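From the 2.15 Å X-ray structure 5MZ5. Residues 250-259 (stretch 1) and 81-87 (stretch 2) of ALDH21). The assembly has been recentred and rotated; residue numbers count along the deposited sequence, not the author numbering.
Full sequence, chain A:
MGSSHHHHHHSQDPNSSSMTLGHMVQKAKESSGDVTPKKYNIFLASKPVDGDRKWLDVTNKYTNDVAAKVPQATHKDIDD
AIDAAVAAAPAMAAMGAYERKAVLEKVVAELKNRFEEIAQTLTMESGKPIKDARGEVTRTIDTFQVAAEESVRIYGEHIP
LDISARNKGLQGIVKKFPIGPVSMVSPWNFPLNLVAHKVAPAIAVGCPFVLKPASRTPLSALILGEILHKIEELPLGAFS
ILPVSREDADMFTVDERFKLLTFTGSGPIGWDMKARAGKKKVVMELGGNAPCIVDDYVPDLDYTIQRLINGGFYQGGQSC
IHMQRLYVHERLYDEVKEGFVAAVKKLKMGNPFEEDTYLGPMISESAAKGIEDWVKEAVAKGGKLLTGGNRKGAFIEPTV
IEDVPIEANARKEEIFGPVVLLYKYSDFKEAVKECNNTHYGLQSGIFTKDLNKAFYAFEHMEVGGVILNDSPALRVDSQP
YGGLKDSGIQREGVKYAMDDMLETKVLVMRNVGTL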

# COMPACT_ATOMS: atom_id res chain seq x y z
N ASP A 250 2.95 -20.92 33.86
CA ASP A 250 2.35 -19.60 34.07
C ASP A 250 3.29 -18.42 33.77
O ASP A 250 2.80 -17.35 33.41
CB ASP A 250 1.76 -19.47 35.50
CG ASP A 250 0.77 -18.32 35.62
OD1 ASP A 250 -0.15 -18.24 34.77
OD2 ASP A 250 0.94 -17.49 36.54
N MET A 251 4.62 -18.62 33.86
CA MET A 251 5.64 -17.61 33.54
C MET A 251 5.47 -17.06 32.11
O MET A 251 5.62 -15.86 31.88
CB MET A 251 7.05 -18.18 33.75
CG MET A 251 7.35 -18.57 35.20
SD MET A 251 9.05 -19.12 35.43
CE MET A 251 9.92 -17.54 35.26
N PHE A 252 5.08 -17.94 31.17
CA PHE A 252 4.83 -17.61 29.77
C PHE A 252 3.63 -16.68 29.59
O PHE A 252 3.54 -15.96 28.59
CB PHE A 252 4.68 -18.89 28.94
CG PHE A 252 6.01 -19.55 28.70
CD1 PHE A 252 6.57 -20.43 29.64
CD2 PHE A 252 6.74 -19.26 27.55
CE1 PHE A 252 7.82 -21.01 29.42
CE2 PHE A 252 7.99 -19.84 27.34
CZ PHE A 252 8.53 -20.70 28.28
N THR A 253 2.70 -16.70 30.57
CA THR A 253 1.51 -15.87 30.55
C THR A 253 1.72 -14.50 31.21
O THR A 253 1.48 -13.48 30.59
CB THR A 253 0.33 -16.66 31.16
OG1 THR A 253 0.06 -17.77 30.32
CG2 THR A 253 -0.94 -15.81 31.34
N VAL A 254 2.15 -14.50 32.47
CA VAL A 254 2.20 -13.33 33.36
C VAL A 254 3.48 -12.49 33.34
O VAL A 254 3.43 -11.32 33.75
CB VAL A 254 1.85 -13.75 34.81
CG1 VAL A 254 0.53 -14.51 34.86
CG2 VAL A 254 2.97 -14.57 35.46
N ASP A 255 4.62 -13.06 32.93
CA ASP A 255 5.89 -12.34 33.01
C ASP A 255 5.89 -11.00 32.27
O ASP A 255 5.61 -10.94 31.07
CB ASP A 255 7.09 -13.21 32.61
CG ASP A 255 8.34 -12.72 33.29
OD1 ASP A 255 8.93 -11.74 32.81
OD2 ASP A 255 8.70 -13.28 34.33
N GLU A 256 6.17 -9.93 33.01
CA GLU A 256 6.16 -8.55 32.53
C GLU A 256 7.30 -8.22 31.58
O GLU A 256 7.22 -7.21 30.87
CB GLU A 256 6.14 -7.56 33.72
CG GLU A 256 4.90 -7.68 34.60
CD GLU A 256 4.84 -6.73 35.79
OE1 GLU A 256 4.49 -7.19 36.90
OE2 GLU A 256 5.13 -5.53 35.60
N ARG A 257 8.36 -9.08 31.52
CA ARG A 257 9.49 -8.88 30.60
C ARG A 257 9.09 -9.17 29.14
O ARG A 257 9.73 -8.68 28.22
CB ARG A 257 10.72 -9.68 31.04
CG ARG A 257 11.42 -9.12 32.29
CD ARG A 257 12.36 -10.14 32.92
NE ARG A 257 11.64 -11.31 33.45
CZ ARG A 257 12.20 -12.41 33.96
NH1 ARG A 257 11.44 -13.39 34.41
NH2 ARG A 257 13.52 -12.52 34.02
N PHE A 258 8.02 -9.95 28.93
CA PHE A 258 7.49 -10.21 27.59
C PHE A 258 6.57 -9.07 27.17
O PHE A 258 5.73 -8.61 27.97
CB PHE A 258 6.71 -11.51 27.54
CG PHE A 258 7.47 -12.79 27.77
CD1 PHE A 258 8.42 -13.22 26.85
CD2 PHE A 258 7.15 -13.62 28.83
CE1 PHE A 258 9.07 -14.43 27.03
CE2 PHE A 258 7.79 -14.84 29.00
CZ PHE A 258 8.73 -15.25 28.09
N LYS A 259 6.70 -8.64 25.91
CA LYS A 259 5.91 -7.55 25.32
C LYS A 259 4.71 -8.07 24.54
O LYS A 259 3.75 -7.34 24.28
CB LYS A 259 6.80 -6.66 24.42
CG LYS A 259 7.97 -5.99 25.17
CD LYS A 259 7.56 -5.08 26.36
CE LYS A 259 7.03 -3.72 25.93
NZ LYS A 259 6.69 -2.85 27.10
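Stretch 2, residues 81-87: AIDAAVA

Stretch 2 is a continuous segment of α-helix, residues 81-87 of a helix that extends beyond both ends, and its internal hydrogen bonds run from Ala-85 N to Ala-81 O, Val-86 N to Ile-82 O and Ala-87 N to Asp-83 O, each 3.0 Å. It packs against the region where the helix of stretch 1, which ends at Val-254, gives way to a type I turn from Asp-255 to Phe-258. That turn is closed by a weak bond from Phe-258 N to Asp-255 O (3.4 Å). Taken end to end, the two chains run in broadly the same direction. The backbones come nearest at Arg-257 and Ile-82, whose CA atoms lie 6.9 Å apart, and the contact buries 330 Å² in all.

Polar satisfaction centres on Arg-257. Within its own stretch, Asp-255 holds it three times: OD1 accepts from both the backbone N (3.0 Å) and NE (2.8 Å) of Arg-257, while OD2 takes NH1 at 2.7 Å in a nearly linear bond of 177°, and the NE and NH1 contacts form part of a salt bridge. Both carboxylate oxygens of Asp-255 are thus engaged by Arg-257. Arg-257 NH2 donates to Asp-83 OD1 at 2.8 Å, a salt bridge and the sole hydrogen bond between the stretches; its 140° angle is less ideal than those made to Asp-255. Asp-83 OD1 meets the guanidinium at its edge, near the plane, and Ile-82 CG2 lies over one face. Arg-257 NH1 and NH2 each have a further hydrogen bond just outside the stretches.

Ile-82 supplies the apolar centre. Its CG2 lies 3.4 Å from Arg-257 CB and also sits over one face of the Phe-258 ring, whose CZ approaches Ile-82 CG1 at 3.6 Å. Ile-82 CD1 reaches Asp-255 CG (3.9 Å) and Met-251 CE (4.2 Å). One helical turn on, Val-86 CG2 touches Arg-257 CB at 3.7 Å.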

# COMPACT_ATOMS: atom_id res chain seq x y z
N ALA A 81 16.31 -17.53 30.64
CA ALA A 81 15.88 -17.44 29.25
C ALA A 81 15.26 -16.09 28.96
O ALA A 81 15.60 -15.45 27.95
CB ALA A 81 14.88 -18.56 28.93
N ILE A 82 14.36 -15.64 29.86
CA ILE A 82 13.68 -14.35 29.71
C ILE A 82 14.70 -13.18 29.86
O ILE A 82 14.67 -12.25 29.05
CB ILE A 82 12.43 -14.21 30.62
CG1 ILE A 82 11.45 -15.40 30.43
CG2 ILE A 82 11.72 -12.90 30.32
CD1 ILE A 82 10.36 -15.59 31.54
N ASP A 83 15.61 -13.25 30.87
CA ASP A 83 16.66 -12.24 31.05
C ASP A 83 17.55 -12.12 29.81
O ASP A 83 17.90 -11.00 29.42
CB ASP A 83 17.52 -12.54 32.28
CG ASP A 83 16.88 -12.17 33.60
OD1 ASP A 83 16.00 -11.29 33.61
OD2 ASP A 83 17.26 -12.76 34.63
N ALA A 84 17.92 -13.27 29.21
CA ALA A 84 18.75 -13.33 28.01
C ALA A 84 18.04 -12.73 26.79
O ALA A 84 18.70 -12.06 26.01
CB ALA A 84 19.18 -14.76 27.73
N ALA A 85 16.70 -12.92 26.68
CA ALA A 85 15.86 -12.38 25.60
C ALA A 85 15.80 -10.85 25.71
O ALA A 85 15.97 -10.16 24.71
CB ALA A 85 14.46 -12.99 25.62
N VAL A 86 15.59 -10.32 26.94
CA VAL A 86 15.60 -8.88 27.23
C VAL A 86 16.99 -8.30 26.86
O VAL A 86 17.06 -7.29 26.16
CB VAL A 86 15.22 -8.59 28.72
CG1 VAL A 86 15.47 -7.12 29.09
CG2 VAL A 86 13.77 -8.98 29.01
N ALA A 87 18.08 -8.98 27.27
CA ALA A 87 19.45 -8.53 26.99
C ALA A 87 19.82 -8.62 25.51
O ALA A 87 20.60 -7.79 25.04
CB ALA A 87 20.45 -9.28 27.85